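Local coordinates for peptidase M16 inactive domain family protein (PDB 3GWB) that belongs to the M16 metallopeptidase family but lacks the usual zinc-binding helix motif in this chain, and so is probably not an active peptidase by itself, at residues A[60-65]-A[127-132]; A[135-140]-A[175-180]. One frame throughout, in Å; residues are numbered along the deposited sequence.

Contact 1 of 2, residues A[60-65]-A[127-132]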
loop_
_atom_site.group_PDB
_atom_site.type_symbol
_atom_site.label_atom_id
_atom_site.label_comp_id
_atom_site.label_asym_id
_atom_site.label_seq_id
_atom_site.Cartn_x
_atom_site.Cartn_y
_atom_site.Cartn_z
ATOM N N ASN A 60 0.448 15.764 10.736
ATOM C CA ASN A 60 1.231 15.359 9.578
ATOM C C ASN A 60 0.366 14.958 8.388
ATOM O O ASN A 60 0.732 15.186 7.237
ATOM C CB ASN A 60 2.171 14.210 9.953
ATOM C CG ASN A 60 3.058 13.790 8.799
ATOM O OD1 ASN A 60 2.716 12.891 8.033
ATOM N ND2 ASN A 60 4.195 14.454 8.658
ATOM N N ALA A 61 -0.788 14.367 8.668
ATOM C CA ALA A 61 -1.695 13.936 7.618
ATOM C C ALA A 61 -2.428 15.113 6.989
ATOM O O ALA A 61 -2.814 15.052 5.822
ATOM C CB ALA A 61 -2.712 12.948 8.184
HETATM N N MSE A 62 -2.614 16.180 7.759
HETATM C CA MSE A 62 -3.336 17.358 7.274
HETATM C C MSE A 62 -2.502 18.373 6.485
HETATM O O MSE A 62 -3.054 19.316 5.915
HETATM C CB MSE A 62 -4.004 18.065 8.459
HETATM C CG MSE A 62 -5.147 17.280 9.127
HETATM SE SE MSE A 62 -6.695 17.382 8.202
HETATM C CE MSE A 62 -7.030 19.158 8.377
ATOM N N LEU A 63 -1.186 18.181 6.436
ATOM C CA LEU A 63 -0.307 19.114 5.735
ATOM C C LEU A 63 -0.737 19.420 4.309
ATOM O O LEU A 63 -0.925 20.584 3.950
ATOM C CB LEU A 63 1.133 18.589 5.724
ATOM C CG LEU A 63 1.801 18.350 7.085
ATOM C CD1 LEU A 63 3.212 17.826 6.873
ATOM C CD2 LEU A 63 1.838 19.645 7.890
ATOM N N ASN A 64 -0.899 18.383 3.495
ATOM C CA ASN A 64 -1.279 18.590 2.100
ATOM C C ASN A 64 -2.780 18.582 1.843
ATOM O O ASN A 64 -3.213 18.333 0.717
ATOM C CB ASN A 64 -0.602 17.546 1.209
ATOM C CG ASN A 64 -1.237 16.184 1.329
ATOM O OD1 ASN A 64 -1.771 15.828 2.378
ATOM N ND2 ASN A 64 -1.173 15.405 0.257
ATOM N N GLU A 65 -3.570 18.846 2.882
ATOM C CA GLU A 65 -5.023 18.896 2.749
ATOM C C GLU A 65 -5.481 20.294 2.357
ATOM O O GLU A 65 -6.656 20.497 2.051
ATOM C CB GLU A 65 -5.712 18.501 4.059
ATOM C CG GLU A 65 -5.694 17.018 4.353
ATOM C CD GLU A 65 -6.386 16.192 3.276
ATOM O OE1 GLU A 65 -7.464 16.605 2.788
ATOM O OE2 GLU A 65 -5.857 15.116 2.928
ATOM N N ASP A 127 -13.307 20.573 6.718
ATOM C CA ASP A 127 -13.905 19.409 6.076
ATOM C C ASP A 127 -12.912 18.258 5.907
ATOM O O ASP A 127 -13.310 17.098 5.805
ATOM C CB ASP A 127 -14.497 19.810 4.725
ATOM C CG ASP A 127 -13.437 20.202 3.711
ATOM O OD1 ASP A 127 -12.492 20.936 4.076
ATOM O OD2 ASP A 127 -13.558 19.783 2.541
ATOM N N SER A 128 -11.621 18.577 5.880
ATOM C CA SER A 128 -10.598 17.546 5.747
ATOM C C SER A 128 -10.381 16.877 7.098
ATOM O O SER A 128 -10.225 15.664 7.173
ATOM C CB SER A 128 -9.274 18.147 5.256
ATOM O OG SER A 128 -9.375 18.584 3.914
ATOM N N LEU A 129 -10.371 17.675 8.165
ATOM C CA LEU A 129 -10.173 17.140 9.511
ATOM C C LEU A 129 -11.281 16.148 9.868
ATOM O O LEU A 129 -11.043 15.152 10.547
ATOM C CB LEU A 129 -10.154 18.277 10.539
ATOM C CG LEU A 129 -9.940 17.894 12.008
ATOM C CD1 LEU A 129 -8.565 17.254 12.189
ATOM C CD2 LEU A 129 -10.080 19.132 12.881
ATOM N N ALA A 130 -12.495 16.433 9.412
ATOM C CA ALA A 130 -13.629 15.567 9.682
ATOM C C ALA A 130 -13.452 14.278 8.887
ATOM O O ALA A 130 -13.720 13.189 9.386
ATOM C CB ALA A 130 -14.922 16.269 9.283
ATOM N N ARG A 131 -12.981 14.405 7.652
ATOM C CA ARG A 131 -12.776 13.240 6.801
ATOM C C ARG A 131 -11.683 12.333 7.363
ATOM O O ARG A 131 -11.828 11.112 7.374
ATOM C CB ARG A 131 -12.394 13.675 5.388
ATOM C CG ARG A 131 -12.545 12.580 4.356
ATOM C CD ARG A 131 -11.903 12.959 3.030
ATOM N NE ARG A 131 -10.451 12.793 3.059
ATOM C CZ ARG A 131 -9.572 13.784 2.929
ATOM N NH1 ARG A 131 -9.991 15.037 2.760
ATOM N NH2 ARG A 131 -8.270 13.519 2.960
ATOM N N ILE A 132 -10.590 12.936 7.825
ATOM C CA ILE A 132 -9.475 12.176 8.382
ATOM C C ILE A 132 -9.853 11.504 9.695
ATOM O O ILE A 132 -9.528 10.333 9.907
ATOM C CB ILE A 132 -8.237 13.076 8.620
ATOM C CG1 ILE A 132 -7.845 13.771 7.316
ATOM C CG2 ILE A 132 -7.061 12.237 9.110
ATOM C CD1 ILE A 132 -7.557 12.824 6.181
HETATM O O HOH W 1 -9.227 20.326 1.358
#
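The helix that carries the zinc-binding His-X-X-Glu-His motif in active M16 peptidases probably has its counterpart here in helix 55-62, and Met62 and Glu65 join this region to helix 126-143. Glu65 has CG anti to its carbonyl carbon and CD turned back by a bend at chi2 (-60°), and its carboxylate meets Arg131 in a two-nitrogen, end-on salt bridge. Arg131 NH1 donates to Glu65 OE1 at 3.0 Å, and Arg131 NH2 to Glu65 OE2 at 2.9 Å. Both oxygens lie close to the guanidinium plane, yet the nitrogens come from above the carboxylate, the two planes being turned 50° apart. Ser128 OG donates to Glu65 OE1 at 3.0 Å from the anti side, much nearer the carboxylate plane, which limits rotation of the acid. A water links the backbone instead, donating to Glu65 O at 2.7 Å and to Ser128 OG at 3.1 Å. An alanine in place of Glu65 would probably leave the Arg131 guanidinium without its carboxylate mate and Ser128 OG without this acceptor. Beside the charged pair, selenomethionine Met62 is bent at chi2 and chi3 and crosses Leu129 at about a right angle. Its CE rests 3.9 Å from Leu129 CB, while Met62 SE lies 3.9 Å from Ile132 CG1. Phe124 and Pro125 also touch Met62, and Leu58 packs on Leu129 and Ile132. By sequence comparison Asn60 and Ala61 probably stand where the active motif would have its glutamate and second histidine, consistent with an M16-like fold that keeps this helix but not the metal-binding motif.

Contact 2 of 2, residues A[135-140]-A[175-180]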
loop_
_atom_site.group_PDB
_atom_site.type_symbol
_atom_site.label_atom_id
_atom_site.label_comp_id
_atom_site.label_asym_id
_atom_site.label_seq_id
_atom_site.Cartn_x
_atom_site.Cartn_y
_atom_site.Cartn_z
ATOM N N GLN A 135 -11.925 8.429 9.035
ATOM C CA GLN A 135 -11.189 7.256 8.595
ATOM C C GLN A 135 -10.277 6.708 9.692
ATOM O O GLN A 135 -9.964 5.517 9.702
ATOM C CB GLN A 135 -10.408 7.548 7.308
ATOM C CG GLN A 135 -9.634 8.842 7.283
ATOM C CD GLN A 135 -9.051 9.130 5.904
ATOM O OE1 GLN A 135 -9.788 9.327 4.932
ATOM N NE2 GLN A 135 -7.725 9.148 5.815
HETATM N N MSE A 136 -9.868 7.563 10.627
HETATM C CA MSE A 136 -9.033 7.110 11.739
HETATM C C MSE A 136 -9.929 6.344 12.713
HETATM O O MSE A 136 -9.527 5.328 13.277
HETATM C CB MSE A 136 -8.376 8.293 12.461
HETATM C CG MSE A 136 -7.222 8.942 11.695
HETATM SE SE MSE A 136 -6.518 10.389 12.548
HETATM C CE MSE A 136 -5.260 9.628 13.601
ATOM N N LEU A 137 -11.146 6.842 12.910
ATOM C CA LEU A 137 -12.093 6.178 13.800
ATOM C C LEU A 137 -12.453 4.825 13.201
ATOM O O LEU A 137 -12.573 3.831 13.914
ATOM C CB LEU A 137 -13.355 7.025 13.970
ATOM C CG LEU A 137 -13.180 8.320 14.763
ATOM C CD1 LEU A 137 -14.496 9.075 14.805
ATOM C CD2 LEU A 137 -12.707 7.996 16.168
ATOM N N ALA A 138 -12.630 4.789 11.886
ATOM C CA ALA A 138 -12.953 3.538 11.209
ATOM C C ALA A 138 -11.768 2.594 11.385
ATOM O O ALA A 138 -11.936 1.382 11.565
ATOM C CB ALA A 138 -13.207 3.789 9.731
ATOM N N GLY A 139 -10.567 3.163 11.334
ATOM C CA GLY A 139 -9.361 2.371 11.501
ATOM C C GLY A 139 -9.306 1.661 12.842
ATOM O O GLY A 139 -8.896 0.504 12.910
ATOM N N PHE A 140 -9.711 2.342 13.911
ATOM C CA PHE A 140 -9.693 1.732 15.240
ATOM C C PHE A 140 -10.615 0.522 15.301
ATOM O O PHE A 140 -10.326 -0.455 15.991
ATOM C CB PHE A 140 -10.119 2.738 16.308
ATOM C CG PHE A 140 -9.200 3.918 16.438
ATOM C CD1 PHE A 140 -7.822 3.734 16.534
ATOM C CD2 PHE A 140 -9.707 5.211 16.450
ATOM C CE1 PHE A 140 -6.966 4.819 16.659
ATOM C CE2 PHE A 140 -8.856 6.309 16.576
ATOM C CZ PHE A 140 -7.482 6.110 16.671
ATOM N N SER A 175 -9.404 9.762 22.132
ATOM C CA SER A 175 -8.497 10.897 22.013
ATOM C C SER A 175 -8.594 11.689 20.704
ATOM O O SER A 175 -8.214 12.861 20.661
ATOM C CB SER A 175 -7.058 10.408 22.215
ATOM O OG SER A 175 -6.157 11.492 22.349
ATOM N N ILE A 176 -9.111 11.065 19.650
ATOM C CA ILE A 176 -9.210 11.727 18.347
ATOM C C ILE A 176 -10.344 12.742 18.179
ATOM O O ILE A 176 -10.119 13.854 17.697
ATOM C CB ILE A 176 -9.301 10.677 17.200
ATOM C CG1 ILE A 176 -8.017 9.843 17.158
ATOM C CG2 ILE A 176 -9.510 11.357 15.864
ATOM C CD1 ILE A 176 -6.769 10.656 16.943
ATOM N N PRO A 177 -11.578 12.382 18.576
ATOM C CA PRO A 177 -12.695 13.321 18.428
ATOM C C PRO A 177 -12.447 14.731 18.964
ATOM O O PRO A 177 -12.695 15.712 18.267
ATOM C CB PRO A 177 -13.837 12.614 19.151
ATOM C CG PRO A 177 -13.540 11.176 18.906
ATOM C CD PRO A 177 -12.045 11.106 19.149
ATOM N N PRO A 178 -11.943 14.852 20.202
ATOM C CA PRO A 178 -11.667 16.147 20.834
ATOM C C PRO A 178 -10.638 17.068 20.161
ATOM O O PRO A 178 -10.714 18.290 20.316
ATOM C CB PRO A 178 -11.227 15.755 22.245
ATOM C CG PRO A 178 -11.929 14.460 22.474
ATOM C CD PRO A 178 -11.714 13.761 21.163
ATOM N N ILE A 179 -9.684 16.501 19.424
ATOM C CA ILE A 179 -8.649 17.320 18.770
ATOM C C ILE A 179 -9.224 18.438 17.898
ATOM O O ILE A 179 -9.957 18.183 16.950
ATOM C CB ILE A 179 -7.707 16.457 17.899
ATOM C CG1 ILE A 179 -7.042 15.380 18.761
ATOM C CG2 ILE A 179 -6.635 17.335 17.255
ATOM C CD1 ILE A 179 -6.320 15.921 19.961
ATOM N N THR A 180 -8.861 19.676 18.212
ATOM C CA THR A 180 -9.359 20.826 17.470
ATOM C C THR A 180 -8.322 21.439 16.532
ATOM O O THR A 180 -7.133 21.107 16.583
ATOM C CB THR A 180 -9.809 21.923 18.424
ATOM O OG1 THR A 180 -8.659 22.467 19.076
ATOM C CG2 THR A 180 -10.764 21.356 19.482
#
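Met136 reaches Ile176 first, its selenomethionine chain extended as far as SE and then bent at chi3 (88°), which brings CE to 3.8 Å from Ile176 CD1. The two side chains cross at about a right angle, and Leu58 and Asp170 also touch Met136. One residue on, Leu137 turns its CD2 branch to Pro177 CG at 4.3 Å and, more loosely, to Ile176 CB at 4.5 Å. Tyr297 of the second subunit packs on Leu137 as well, so the leucine lies at a boundary between chains. The segment that receives these side chains contains a type I beta turn from Ile176 to Ile179, leading to Thr180, the N-cap of helix 181-191. Lys133, earlier in helix 126-143, ties this turn down by hydrogen bonds from NZ to Pro177 O and Ile179 O. Phe140, a turn after Met136, presents the edge of its ring: CE2 stands 3.7 Å from Ile176 CG1, which lies near the ring plane. Over one face of the same ring sits Met136 O, 3.2 Å above the plane and displaced toward the rim.

Helix 126-143 serves both contacts: its 127-132 part belongs to contact 1 and its 135-140 part to contact 2, with the two contact centres about 12 Å apart. The contacts also meet directly, Leu129 CD2 of the first packing 4.2 Å from Ile179 O of the second. Leu58 of helix 55-62 bridges the two contacts, reaching Ile179 as well. Polar bonding marks contact 1, whereas contact 2 is apolar and reaches the second subunit. Each centre lies about 22 Å from that of the chain, and contact 1 includes the end part of the helix that probably corresponds to the zinc-binding helix of active relatives.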